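Long-range contacts in isomaltodextranase (Arthrobacter globiformis, PDB 5AWO), which hydrolyses (1->6)-alpha-D-glucosidic linkages in polysaccharides, removing isomaltose units one after another from the non-reducing chain ends: residues R27-T32 and N260-R265; A256-G261 and R308-L313; Y197-F202 and I312-F317; Y186-K191 and N234-E239. All blocks are in the same frame, centred on the assembly; numbering follows the deposited sequence.

Contact 1 of 4, residues R27-T32 and N260-R265; sequences RNSVFT and NGDLVR
At the edge of the Arg27 guanidinium, near its plane, sits the Asp262 carboxylate, the two planes 56° apart; Asn260 O approaches the guanidinium obliquely. The Phe31 ring has Ser29 OG in plane at its edge, and its CD2 lies 3.8 Å from Asp262 OD2. Arg27 grips the carboxylate side-on in a salt bridge. Its NE reaches Asp262 OD1 at 2.8 Å, with a nearly straight N-H line of 167°, meeting that oxygen from above the carboxylate plane. Its NH1 reaches the syn lone pair of Asp262 OD2 at 2.9 Å, more bent at 142°. Ser29 OG donates to Asp262 OD1 (2.7 Å) and also accepts the weak N-capping bond from Phe31 N, so the start of helix 30-34 is tied to the acid. A water donates to the same Asp262 OD1 (2.8 Å) and accepts from Ser29 N, while Thr32 CG2 packs against Asp262 O at 3.4 Å. An alanine in place of Arg27 removes both N-H donors to the carboxylate, and would probably loosen the loop from the turn 260-262. The backbone N of Val243 donates a further bond to Asp262 OD2. With OD1 receiving three donors and OD2 two, Asp262 is probably held as a carboxylate of lowered pKa, which sits poorly with the proton-donor role inferred for it from a near-identical enzyme.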
loop_
_atom_site.group_PDB
_atom_site.type_symbol
_atom_site.label_atom_id
_atom_site.label_comp_id
_atom_site.label_asym_id
_atom_site.label_seq_id
_atom_site.Cartn_x
_atom_site.Cartn_y
_atom_site.Cartn_z
ATOM N N ARG A 27 -0.768 10.581 -4.518
ATOM C CA ARG A 27 0.194 11.284 -3.683
ATOM C C ARG A 27 1.617 11.040 -4.133
ATOM O O ARG A 27 2.465 11.930 -4.033
ATOM C CB ARG A 27 0.013 10.865 -2.218
ATOM C CG ARG A 27 1.130 11.259 -1.267
ATOM C CD ARG A 27 0.734 10.938 0.166
ATOM N NE ARG A 27 1.836 10.534 1.006
ATOM C CZ ARG A 27 2.579 11.327 1.770
ATOM N NH1 ARG A 27 3.532 10.821 2.496
ATOM N NH2 ARG A 27 2.378 12.657 1.795
ATOM N N ASN A 28 1.907 9.828 -4.606
ATOM C CA ASN A 28 3.169 9.569 -5.307
ATOM C C ASN A 28 4.385 9.893 -4.468
ATOM O O ASN A 28 5.385 10.486 -4.960
ATOM C CB ASN A 28 3.143 10.414 -6.613
ATOM C CG ASN A 28 4.276 10.116 -7.560
ATOM O OD1 ASN A 28 4.675 8.971 -7.797
ATOM N ND2 ASN A 28 4.798 11.186 -8.163
ATOM N N SER A 29 4.346 9.503 -3.198
ATOM C CA SER A 29 5.421 9.808 -2.266
ATOM C C SER A 29 6.600 8.828 -2.399
ATOM O O SER A 29 6.490 7.767 -2.988
ATOM C CB SER A 29 4.920 9.766 -0.835
ATOM O OG SER A 29 4.947 8.414 -0.352
ATOM N N VAL A 30 7.723 9.191 -1.773
ATOM C CA VAL A 30 8.877 8.328 -1.721
ATOM C C VAL A 30 8.520 6.967 -1.092
ATOM O O VAL A 30 9.126 5.949 -1.422
ATOM C CB VAL A 30 10.039 9.035 -0.968
ATOM C CG1 VAL A 30 9.689 9.377 0.469
ATOM C CG2 VAL A 30 11.330 8.252 -1.079
ATOM N N PHE A 31 7.546 6.950 -0.180
ATOM C CA PHE A 31 7.166 5.682 0.446
ATOM C C PHE A 31 6.575 4.696 -0.550
ATOM O O PHE A 31 7.025 3.536 -0.625
ATOM C CB PHE A 31 6.177 5.925 1.577
ATOM C CG PHE A 31 6.782 6.646 2.740
ATOM C CD1 PHE A 31 7.545 5.977 3.690
ATOM C CD2 PHE A 31 6.583 8.008 2.884
ATOM C CE1 PHE A 31 8.116 6.664 4.744
ATOM C CE2 PHE A 31 7.138 8.685 3.939
ATOM C CZ PHE A 31 7.901 8.018 4.869
ATOM N N THR A 32 5.587 5.102 -1.322
ATOM C CA THR A 32 4.994 4.172 -2.262
ATOM C C THR A 32 5.884 3.929 -3.475
ATOM O O THR A 32 5.778 2.898 -4.135
ATOM C CB THR A 32 3.614 4.609 -2.752
ATOM O OG1 THR A 32 3.725 5.878 -3.415
ATOM C CG2 THR A 32 2.617 4.688 -1.598
ATOM N N ASN A 260 -4.045 11.172 -1.642
ATOM C CA ASN A 260 -3.571 11.766 -0.410
ATOM C C ASN A 260 -2.892 10.870 0.618
ATOM O O ASN A 260 -2.397 11.363 1.621
ATOM C CB ASN A 260 -4.742 12.477 0.264
ATOM C CG ASN A 260 -5.274 13.613 -0.576
ATOM O OD1 ASN A 260 -6.402 13.557 -1.117
ATOM N ND2 ASN A 260 -4.456 14.607 -0.728
ATOM N N GLY A 261 -2.802 9.565 0.334
ATOM C CA GLY A 261 -2.251 8.612 1.266
ATOM C C GLY A 261 -1.183 7.717 0.703
ATOM O O GLY A 261 -0.968 7.690 -0.516
ATOM N N ASP A 262 -0.534 6.983 1.601
ATOM C CA ASP A 262 0.443 5.941 1.220
ATOM C C ASP A 262 -0.123 4.526 1.350
ATOM O O ASP A 262 0.141 3.711 0.482
ATOM C CB ASP A 262 1.731 6.092 2.026
ATOM C CG ASP A 262 2.401 7.435 1.810
ATOM O OD1 ASP A 262 2.546 7.810 0.626
ATOM O OD2 ASP A 262 2.791 8.036 2.817
ATOM N N LEU A 263 -0.860 4.269 2.434
ATOM C CA LEU A 263 -1.421 2.934 2.701
ATOM C C LEU A 263 -2.915 3.064 2.859
ATOM O O LEU A 263 -3.400 4.048 3.427
ATOM C CB LEU A 263 -0.887 2.359 4.017
ATOM C CG LEU A 263 0.448 1.616 3.990
ATOM C CD1 LEU A 263 1.652 2.511 3.680
ATOM C CD2 LEU A 263 0.638 0.910 5.327
ATOM N N VAL A 264 -3.650 2.049 2.369
ATOM C CA VAL A 264 -5.076 1.902 2.657
ATOM C C VAL A 264 -5.402 0.505 3.185
ATOM O O VAL A 264 -4.972 -0.507 2.620
ATOM C CB VAL A 264 -5.986 2.167 1.446
ATOM C CG1 VAL A 264 -6.013 3.663 1.152
ATOM C CG2 VAL A 264 -5.573 1.334 0.228
ATOM N N ARG A 265 -6.145 0.449 4.285
ATOM C CA ARG A 265 -6.675 -0.863 4.727
ATOM C C ARG A 265 -7.615 -1.453 3.698
ATOM O O ARG A 265 -8.515 -0.765 3.217
ATOM C CB ARG A 265 -7.381 -0.729 6.072
ATOM C CG ARG A 265 -6.458 -0.855 7.269
ATOM C CD ARG A 265 -6.198 -2.324 7.672
ATOM N NE ARG A 265 -7.483 -2.914 8.045
ATOM C CZ ARG A 265 -8.158 -2.610 9.156
ATOM N NH1 ARG A 265 -7.601 -1.875 10.105
ATOM N NH2 ARG A 265 -9.414 -3.019 9.300
HETATM O O HOH W 1 2.191 7.840 -2.142
#

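Contact 2 of 4, residues A256-G261 and R308-L313; sequences AELANG and RGQLIL
Two leucines carry most of this buried contact, crossing each other obliquely. Leu258 CD1 meets Leu311 CG at 3.8 Å, and Leu311 CD1 lies against the helix backbone, 3.8 Å from Leu258 CA. The other branch of Leu311, CD2, turns to the carbonyls at the helix end, 3.6 Å from Gly261 O and 3.9 Å from Glu257 O. Leu258 CD1 also touches Gln310 OE1 (3.5 Å), the glutamine chain being bent at chi2 (-58°). A serine in place of Leu311 has neither branch, and the end of the helix would probably be poorly supported on this side. Torsions set the leucines: Leu258 CG is anti to its backbone N (chi1 173°), whereas Leu311 CG is anti to its carbonyl carbon. No direct hydrogen bond joins the segments; a water within donating distance of Gln310 O (2.8 Å) and Leu258 O has more acceptors around it than protons to give. Further out, the helix is terminated by Gly261, where a CB would be crowded by Glu257 O at 3.1 Å. Glu257 OE2 is held by Tyr226 OH and Met250 N, while Leu311 leans on Val264 of the neighbouring strand. Ile312 bonds through its backbone to Asp262 and Val264, fixing the strand that begins just after Leu311. Helix 251-260, leading into strand 263-265 and covering the approach to the adjacent parallel strand 312-314, belongs to the outer helical layer of the (beta/alpha)8, or TIM, barrel of glycoside hydrolase family 27.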
loop_
_atom_site.group_PDB
_atom_site.type_symbol
_atom_site.label_atom_id
_atom_site.label_comp_id
_atom_site.label_asym_id
_atom_site.label_seq_id
_atom_site.Cartn_x
_atom_site.Cartn_y
_atom_site.Cartn_z
ATOM N N ALA A 256 -9.852 9.630 -3.441
ATOM C CA ALA A 256 -9.373 10.581 -2.436
ATOM C C ALA A 256 -8.199 10.011 -1.653
ATOM O O ALA A 256 -7.211 10.716 -1.334
ATOM C CB ALA A 256 -10.504 10.993 -1.517
ATOM N N GLU A 257 -8.297 8.723 -1.333
ATOM C CA GLU A 257 -7.239 8.045 -0.589
ATOM C C GLU A 257 -5.964 7.879 -1.401
ATOM O O GLU A 257 -4.851 8.099 -0.920
ATOM C CB GLU A 257 -7.794 6.699 -0.084
ATOM C CG GLU A 257 -8.959 6.849 0.915
ATOM C CD GLU A 257 -10.346 6.965 0.303
ATOM O OE1 GLU A 257 -10.470 6.951 -0.939
ATOM O OE2 GLU A 257 -11.321 7.082 1.084
ATOM N N LEU A 258 -6.125 7.523 -2.671
ATOM C CA LEU A 258 -4.991 7.411 -3.584
ATOM C C LEU A 258 -4.271 8.764 -3.734
ATOM O O LEU A 258 -3.037 8.835 -3.744
ATOM C CB LEU A 258 -5.500 6.930 -4.929
ATOM C CG LEU A 258 -4.505 6.909 -6.068
ATOM C CD1 LEU A 258 -3.409 5.895 -5.813
ATOM C CD2 LEU A 258 -5.283 6.577 -7.320
ATOM N N ALA A 259 -5.067 9.830 -3.841
ATOM C CA ALA A 259 -4.507 11.195 -4.041
ATOM C C ALA A 259 -3.729 11.698 -2.842
ATOM O O ALA A 259 -2.856 12.556 -2.997
ATOM C CB ALA A 259 -5.621 12.172 -4.364
ATOM N N ASN A 260 -4.045 11.172 -1.642
ATOM C CA ASN A 260 -3.571 11.766 -0.410
ATOM C C ASN A 260 -2.892 10.870 0.618
ATOM O O ASN A 260 -2.397 11.363 1.621
ATOM C CB ASN A 260 -4.742 12.477 0.264
ATOM C CG ASN A 260 -5.274 13.613 -0.576
ATOM O OD1 ASN A 260 -6.402 13.557 -1.117
ATOM N ND2 ASN A 260 -4.456 14.607 -0.728
ATOM N N GLY A 261 -2.802 9.565 0.334
ATOM C CA GLY A 261 -2.251 8.612 1.266
ATOM C C GLY A 261 -1.183 7.717 0.703
ATOM O O GLY A 261 -0.968 7.690 -0.516
ATOM N N ARG A 308 4.277 0.962 -7.464
ATOM C CA ARG A 308 5.123 2.109 -7.214
ATOM C C ARG A 308 4.422 3.410 -7.579
ATOM O O ARG A 308 3.994 3.594 -8.728
ATOM C CB ARG A 308 6.447 2.000 -7.993
ATOM C CG ARG A 308 7.262 0.740 -7.706
ATOM C CD ARG A 308 7.396 0.413 -6.223
ATOM N NE ARG A 308 8.213 -0.795 -6.026
ATOM C CZ ARG A 308 9.535 -0.818 -5.850
ATOM N NH1 ARG A 308 10.259 0.301 -5.795
ATOM N NH2 ARG A 308 10.159 -1.972 -5.685
ATOM N N GLY A 309 4.307 4.278 -6.576
ATOM C CA GLY A 309 3.684 5.589 -6.685
ATOM C C GLY A 309 2.180 5.625 -6.582
ATOM O O GLY A 309 1.620 6.707 -6.563
ATOM N N GLN A 310 1.538 4.452 -6.481
ATOM C CA GLN A 310 0.085 4.356 -6.290
ATOM C C GLN A 310 -0.168 4.138 -4.784
ATOM O O GLN A 310 0.338 4.909 -3.999
ATOM C CB GLN A 310 -0.507 3.284 -7.218
ATOM C CG GLN A 310 -0.183 3.527 -8.693
ATOM C CD GLN A 310 -0.689 4.882 -9.186
ATOM O OE1 GLN A 310 -1.853 5.252 -8.937
ATOM N NE2 GLN A 310 0.182 5.615 -9.893
ATOM N N LEU A 311 -0.852 3.062 -4.381
ATOM C CA LEU A 311 -1.071 2.807 -2.964
ATOM C C LEU A 311 -0.378 1.508 -2.532
ATOM O O LEU A 311 -0.269 0.540 -3.311
ATOM C CB LEU A 311 -2.554 2.693 -2.664
ATOM C CG LEU A 311 -3.302 4.019 -2.547
ATOM C CD1 LEU A 311 -4.787 3.788 -2.619
ATOM C CD2 LEU A 311 -2.906 4.738 -1.267
ATOM N N ILE A 312 0.077 1.500 -1.296
ATOM C CA ILE A 312 0.415 0.258 -0.598
ATOM C C ILE A 312 -0.846 -0.291 0.078
ATOM O O ILE A 312 -1.539 0.427 0.801
ATOM C CB ILE A 312 1.557 0.479 0.412
ATOM C CG1 ILE A 312 2.868 0.777 -0.316
ATOM C CG2 ILE A 312 1.745 -0.748 1.308
ATOM C CD1 ILE A 312 3.938 1.404 0.507
ATOM N N LEU A 313 -1.193 -1.536 -0.223
ATOM C CA LEU A 313 -2.360 -2.170 0.391
ATOM C C LEU A 313 -2.016 -2.757 1.752
ATOM O O LEU A 313 -1.011 -3.429 1.913
ATOM C CB LEU A 313 -2.931 -3.232 -0.551
ATOM C CG LEU A 313 -3.197 -2.793 -1.984
ATOM C CD1 LEU A 313 -3.873 -3.902 -2.775
ATOM C CD2 LEU A 313 -4.022 -1.514 -2.069
HETATM O O HOH W 2 -0.111 7.601 -3.634
#

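Contact 3 of 4, residues Y197-F202 and I312-F317; sequences YLRIDF and ILDGDF
The tight part is confined to the end of Arg199, whose extended chain carries the guanidinium to two acids. Its NH1 bonds the syn lone pair of Asp314 OD2 at 2.8 Å, tip to tip and within 12° of the guanidinium plane; NH2 adds a weak bond to that same oxygen. NH2 also makes a short but weak, strongly bent bond to Asp316 OD1 (2.9 Å, N-H line 117°), an oxygen whose stronger partner is Arg265. Phe317 CE1 lies over one face of the guanidinium, with Phe317 CZ 3.7 Å from Arg199 NE. Strand 197-200 is separated from strand 312-314 by two others in the parallel sheet of the TIM barrel, so this salt-bridge network runs across the barrel interior. Asp314 is steadied by an Asx turn, its OD1 accepting from Asp316 N at 2.8 Å. By contrast the backbones stay well apart, the nearest CA pair, Arg199 and Asp316, being 11.1 Å from each other. Tyr197 merely grazes the far segment, its OH 4.5 Å from Asp314 OD2, and that hydroxyl bonds Tyr40 instead. Asp201, the probable nucleophile, follows the strand and takes no part in these bonds, its OD2 being bound by Tyr124 OH.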
loop_
_atom_site.group_PDB
_atom_site.type_symbol
_atom_site.label_atom_id
_atom_site.label_comp_id
_atom_site.label_asym_id
_atom_site.label_seq_id
_atom_site.Cartn_x
_atom_site.Cartn_y
_atom_site.Cartn_z
ATOM N N TYR A 197 5.568 7.148 10.694
ATOM C CA TYR A 197 4.372 6.404 10.344
ATOM C C TYR A 197 3.210 6.927 11.188
ATOM O O TYR A 197 3.208 6.788 12.418
ATOM C CB TYR A 197 4.612 4.938 10.659
ATOM C CG TYR A 197 3.535 3.968 10.199
ATOM C CD1 TYR A 197 3.354 3.695 8.863
ATOM C CD2 TYR A 197 2.741 3.323 11.126
ATOM C CE1 TYR A 197 2.404 2.776 8.438
ATOM C CE2 TYR A 197 1.784 2.399 10.710
ATOM C CZ TYR A 197 1.634 2.136 9.376
ATOM O OH TYR A 197 0.695 1.207 8.949
ATOM N N LEU A 198 2.217 7.514 10.514
ATOM C CA LEU A 198 1.008 8.019 11.171
ATOM C C LEU A 198 -0.205 7.228 10.673
ATOM O O LEU A 198 -0.484 7.195 9.474
ATOM C CB LEU A 198 0.851 9.514 10.910
ATOM C CG LEU A 198 -0.362 10.160 11.571
ATOM C CD1 LEU A 198 -0.235 10.117 13.073
ATOM C CD2 LEU A 198 -0.576 11.592 11.070
ATOM N N ARG A 199 -0.898 6.599 11.613
ATOM C CA ARG A 199 -2.008 5.675 11.315
ATOM C C ARG A 199 -3.329 6.330 11.686
ATOM O O ARG A 199 -3.608 6.544 12.855
ATOM C CB ARG A 199 -1.799 4.348 12.050
ATOM C CG ARG A 199 -2.764 3.244 11.627
ATOM C CD ARG A 199 -2.237 1.876 12.032
ATOM N NE ARG A 199 -3.079 0.748 11.624
ATOM C CZ ARG A 199 -3.019 0.161 10.459
ATOM N NH1 ARG A 199 -2.231 0.611 9.486
ATOM N NH2 ARG A 199 -3.806 -0.893 10.249
ATOM N N ILE A 200 -4.110 6.637 10.642
ATOM C CA ILE A 200 -5.266 7.530 10.761
ATOM C C ILE A 200 -6.534 6.702 10.525
ATOM O O ILE A 200 -6.826 6.326 9.392
ATOM C CB ILE A 200 -5.185 8.638 9.716
ATOM C CG1 ILE A 200 -3.858 9.405 9.861
ATOM C CG2 ILE A 200 -6.398 9.535 9.835
ATOM C CD1 ILE A 200 -3.686 10.503 8.827
ATOM N N ASP A 201 -7.304 6.476 11.600
ATOM C CA ASP A 201 -8.438 5.552 11.574
ATOM C C ASP A 201 -9.770 6.294 11.631
ATOM O O ASP A 201 -9.810 7.510 11.823
ATOM C CB ASP A 201 -8.282 4.633 12.806
ATOM C CG ASP A 201 -9.120 3.338 12.786
ATOM O OD1 ASP A 201 -9.852 3.065 11.814
ATOM O OD2 ASP A 201 -9.009 2.616 13.821
ATOM N N PHE A 202 -10.866 5.548 11.423
ATOM C CA PHE A 202 -12.234 6.075 11.513
ATOM C C PHE A 202 -12.533 7.145 10.469
ATOM O O PHE A 202 -13.441 7.968 10.624
ATOM C CB PHE A 202 -12.542 6.530 12.950
ATOM C CG PHE A 202 -12.643 5.367 13.910
ATOM C CD1 PHE A 202 -13.794 4.601 13.954
ATOM C CD2 PHE A 202 -11.590 5.014 14.708
ATOM C CE1 PHE A 202 -13.896 3.519 14.795
ATOM C CE2 PHE A 202 -11.673 3.920 15.559
ATOM C CZ PHE A 202 -12.834 3.166 15.598
ATOM N N ILE A 312 0.077 1.500 -1.296
ATOM C CA ILE A 312 0.415 0.258 -0.598
ATOM C C ILE A 312 -0.846 -0.291 0.078
ATOM O O ILE A 312 -1.539 0.427 0.801
ATOM C CB ILE A 312 1.557 0.479 0.412
ATOM C CG1 ILE A 312 2.868 0.777 -0.316
ATOM C CG2 ILE A 312 1.745 -0.748 1.308
ATOM C CD1 ILE A 312 3.938 1.404 0.507
ATOM N N LEU A 313 -1.193 -1.536 -0.223
ATOM C CA LEU A 313 -2.360 -2.170 0.391
ATOM C C LEU A 313 -2.016 -2.757 1.752
ATOM O O LEU A 313 -1.011 -3.429 1.913
ATOM C CB LEU A 313 -2.931 -3.232 -0.551
ATOM C CG LEU A 313 -3.197 -2.793 -1.984
ATOM C CD1 LEU A 313 -3.873 -3.902 -2.775
ATOM C CD2 LEU A 313 -4.022 -1.514 -2.069
ATOM N N ASP A 314 -2.872 -2.462 2.722
ATOM C CA ASP A 314 -2.639 -2.771 4.121
ATOM C C ASP A 314 -3.578 -3.868 4.574
ATOM O O ASP A 314 -4.769 -3.642 4.676
ATOM C CB ASP A 314 -2.825 -1.472 4.924
ATOM C CG ASP A 314 -2.707 -1.631 6.438
ATOM O OD1 ASP A 314 -2.356 -2.702 6.939
ATOM O OD2 ASP A 314 -2.983 -0.610 7.131
ATOM N N GLY A 315 -3.016 -5.050 4.851
ATOM C CA GLY A 315 -3.780 -6.180 5.362
ATOM C C GLY A 315 -3.895 -6.257 6.861
ATOM O O GLY A 315 -4.288 -7.288 7.392
ATOM N N ASP A 316 -3.574 -5.167 7.554
ATOM C CA ASP A 316 -3.767 -5.020 8.997
ATOM C C ASP A 316 -2.715 -5.770 9.791
ATOM O O ASP A 316 -1.530 -5.708 9.418
ATOM C CB ASP A 316 -5.216 -5.292 9.443
ATOM C CG ASP A 316 -5.586 -4.518 10.694
ATOM O OD1 ASP A 316 -5.238 -3.320 10.770
ATOM O OD2 ASP A 316 -6.298 -5.100 11.566
ATOM N N PHE A 317 -3.096 -6.464 10.862
ATOM C CA PHE A 317 -2.143 -6.979 11.824
ATOM C C PHE A 317 -2.051 -8.481 11.777
ATOM O O PHE A 317 -3.071 -9.156 11.580
ATOM C CB PHE A 317 -2.550 -6.584 13.246
ATOM C CG PHE A 317 -2.699 -5.108 13.426
ATOM C CD1 PHE A 317 -1.701 -4.236 13.009
ATOM C CD2 PHE A 317 -3.821 -4.582 14.020
ATOM C CE1 PHE A 317 -1.851 -2.851 13.159
ATOM C CE2 PHE A 317 -3.960 -3.201 14.196
ATOM C CZ PHE A 317 -2.988 -2.337 13.743
#

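Contact 4 of 4, residues Y186-K191 and N234-E239; sequences YVRYFK and NEAAGE
Three side chains of helix 186-191 settle over the last turn of helix 234-237, each placed by its own torsions. Val187 has CG1 anti to the backbone N (chi1 173°), which drives that methyl between the two alanines: it is 3.7 Å from Ala236 CB, 4.1 Å from Ala237 CB and 3.5 Å from the backbone N of Ala237. The small alanine side chains let the helices come close, with the CA atoms of Val187 and Ala236 only 6.0 Å apart. Lys191 starts with CG anti to N and then bends at chi3 (-70°), which brings its ammonium to the helix end. NZ donates to Ala236 O at 2.8 Å, from above the carbonyl plane and not along a lone pair, while CE lies 3.3 Å from Ala237 O. These helices, 179-192 and 223-237, are neighbours in the outer layer of the (beta/alpha)8 barrel, the first leading into strand 197-200. Arg188, with CG anti to its carbonyl carbon (chi1 -66°), runs extended from CG to NE and lays one guanidinium face over Ala236 CA. Its NE donates to a water, 3.1 Å away in the guanidinium plane, which in turn donates to Glu235 O and receives a weak bond from Lys191 NZ. The Glu235 carboxylate is bound by Gln184, while Gly238 leaves the helix with positive phi.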
loop_
_atom_site.group_PDB
_atom_site.type_symbol
_atom_site.label_atom_id
_atom_site.label_comp_id
_atom_site.label_asym_id
_atom_site.label_seq_id
_atom_site.Cartn_x
_atom_site.Cartn_y
_atom_site.Cartn_z
ATOM N N TYR A 186 -0.960 19.387 13.746
ATOM C CA TYR A 186 -1.061 18.081 14.429
ATOM C C TYR A 186 -0.190 17.035 13.729
ATOM O O TYR A 186 0.562 16.301 14.359
ATOM C CB TYR A 186 -2.513 17.573 14.512
ATOM C CG TYR A 186 -2.891 16.919 15.831
ATOM C CD1 TYR A 186 -1.958 16.287 16.617
ATOM C CD2 TYR A 186 -4.212 16.947 16.264
ATOM C CE1 TYR A 186 -2.301 15.724 17.830
ATOM C CE2 TYR A 186 -4.585 16.384 17.465
ATOM C CZ TYR A 186 -3.627 15.790 18.269
ATOM O OH TYR A 186 -3.962 15.275 19.506
ATOM N N VAL A 187 -0.282 17.032 12.407
ATOM C CA VAL A 187 0.491 16.125 11.570
ATOM C C VAL A 187 1.992 16.426 11.743
ATOM O O VAL A 187 2.793 15.526 11.984
ATOM C CB VAL A 187 0.020 16.175 10.124
ATOM C CG1 VAL A 187 0.935 15.366 9.231
ATOM C CG2 VAL A 187 -1.410 15.652 10.031
ATOM N N ARG A 188 2.357 17.704 11.626
ATOM C CA ARG A 188 3.770 18.071 11.843
ATOM C C ARG A 188 4.274 17.858 13.260
ATOM O O ARG A 188 5.444 17.555 13.450
ATOM C CB ARG A 188 4.033 19.499 11.380
ATOM C CG ARG A 188 3.897 19.700 9.889
ATOM C CD ARG A 188 4.577 20.959 9.371
ATOM N NE ARG A 188 4.285 21.210 7.960
ATOM C CZ ARG A 188 3.332 22.023 7.499
ATOM N NH1 ARG A 188 2.542 22.718 8.305
ATOM N NH2 ARG A 188 3.172 22.162 6.187
ATOM N N TYR A 189 3.410 17.969 14.248
ATOM C CA TYR A 189 3.754 17.658 15.619
ATOM C C TYR A 189 4.321 16.245 15.751
ATOM O O TYR A 189 5.384 16.032 16.341
ATOM C CB TYR A 189 2.532 17.853 16.485
ATOM C CG TYR A 189 2.584 17.401 17.921
ATOM C CD1 TYR A 189 3.216 18.168 18.910
ATOM C CD2 TYR A 189 1.959 16.220 18.311
ATOM C CE1 TYR A 189 3.220 17.762 20.220
ATOM C CE2 TYR A 189 1.940 15.818 19.623
ATOM C CZ TYR A 189 2.575 16.591 20.591
ATOM O OH TYR A 189 2.547 16.194 21.927
ATOM N N PHE A 190 3.642 15.272 15.155
ATOM C CA PHE A 190 4.177 13.912 15.196
ATOM C C PHE A 190 5.392 13.734 14.311
ATOM O O PHE A 190 6.377 13.114 14.712
ATOM C CB PHE A 190 3.063 12.891 14.864
ATOM C CG PHE A 190 1.997 12.816 15.936
ATOM C CD1 PHE A 190 2.338 12.446 17.215
ATOM C CD2 PHE A 190 0.671 13.124 15.680
ATOM C CE1 PHE A 190 1.375 12.389 18.208
ATOM C CE2 PHE A 190 -0.290 13.060 16.670
ATOM C CZ PHE A 190 0.069 12.708 17.944
ATOM N N LYS A 191 5.349 14.284 13.101
ATOM C CA LYS A 191 6.492 14.182 12.197
ATOM C C LYS A 191 7.758 14.705 12.886
ATOM O O LYS A 191 8.832 14.116 12.814
ATOM C CB LYS A 191 6.254 14.996 10.945
ATOM C CG LYS A 191 7.444 15.003 10.012
ATOM C CD LYS A 191 7.501 16.245 9.173
ATOM C CE LYS A 191 6.410 16.275 8.161
ATOM N NZ LYS A 191 6.541 17.525 7.350
ATOM N N ASN A 234 -1.862 15.194 3.775
ATOM C CA ASN A 234 -0.852 14.861 2.772
ATOM C C ASN A 234 0.237 15.935 2.735
ATOM O O ASN A 234 1.408 15.649 2.904
ATOM C CB ASN A 234 -1.569 14.725 1.424
ATOM C CG ASN A 234 -0.656 14.532 0.242
ATOM O OD1 ASN A 234 0.537 14.298 0.356
ATOM N ND2 ASN A 234 -1.263 14.656 -0.929
ATOM N N GLU A 235 -0.176 17.185 2.556
ATOM C CA GLU A 235 0.794 18.263 2.498
ATOM C C GLU A 235 1.662 18.346 3.759
ATOM O O GLU A 235 2.881 18.519 3.689
ATOM C CB GLU A 235 0.070 19.592 2.257
ATOM C CG GLU A 235 1.017 20.791 2.185
ATOM C CD GLU A 235 0.312 22.114 1.909
ATOM O OE1 GLU A 235 -0.695 22.415 2.570
ATOM O OE2 GLU A 235 0.775 22.870 1.021
ATOM N N ALA A 236 1.041 18.243 4.929
ATOM C CA ALA A 236 1.764 18.332 6.171
ATOM C C ALA A 236 2.689 17.139 6.444
ATOM O O ALA A 236 3.730 17.281 7.093
ATOM C CB ALA A 236 0.785 18.514 7.307
ATOM N N ALA A 237 2.280 15.938 6.021
ATOM C CA ALA A 237 3.142 14.766 6.192
ATOM C C ALA A 237 4.377 14.869 5.294
ATOM O O ALA A 237 5.467 14.399 5.639
ATOM C CB ALA A 237 2.359 13.492 5.852
ATOM N N GLY A 238 4.175 15.441 4.120
ATOM C CA GLY A 238 5.273 15.544 3.158
ATOM C C GLY A 238 5.921 14.202 2.866
ATOM O O GLY A 238 5.241 13.181 2.834
ATOM N N GLU A 239 7.230 14.207 2.657
ATOM C CA GLU A 239 7.993 13.017 2.316
ATOM C C GLU A 239 8.605 12.341 3.531
ATOM O O GLU A 239 9.261 11.311 3.390
ATOM C CB GLU A 239 9.117 13.392 1.325
ATOM C CG GLU A 239 8.568 13.847 0.003
ATOM C CD GLU A 239 7.975 12.703 -0.815
ATOM O OE1 GLU A 239 8.747 12.057 -1.498
ATOM O OE2 GLU A 239 6.747 12.554 -0.862
HETATM O O HOH W 3 5.179 19.654 5.472
#

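Overall arrangement
Contacts 1, 2 and 3 meet on neighbouring barrel strands 263-265 and 312-314. Contacts 1 and 2, centres about 4 Å apart, share Asn260 and Gly261 and are joined by Asp262 O to Ile312 N (2.8 Å) and Arg27 N to Leu258 O (3.0 Å). Contact 3 lies further along strand 312-314, tied to contact 1 by the Arg265 NH1 to Asp316 OD1 salt bridge (2.8 Å). Contact 4, in the outer layer, reaches contact 1 through Arg27 NH1 to Gly238 O (2.9 Å). Asp262 precedes its strand, whereas Asp201, the probable nucleophile, follows its own; their CG atoms are 16.4 Å apart, far for a catalytic pair of this family.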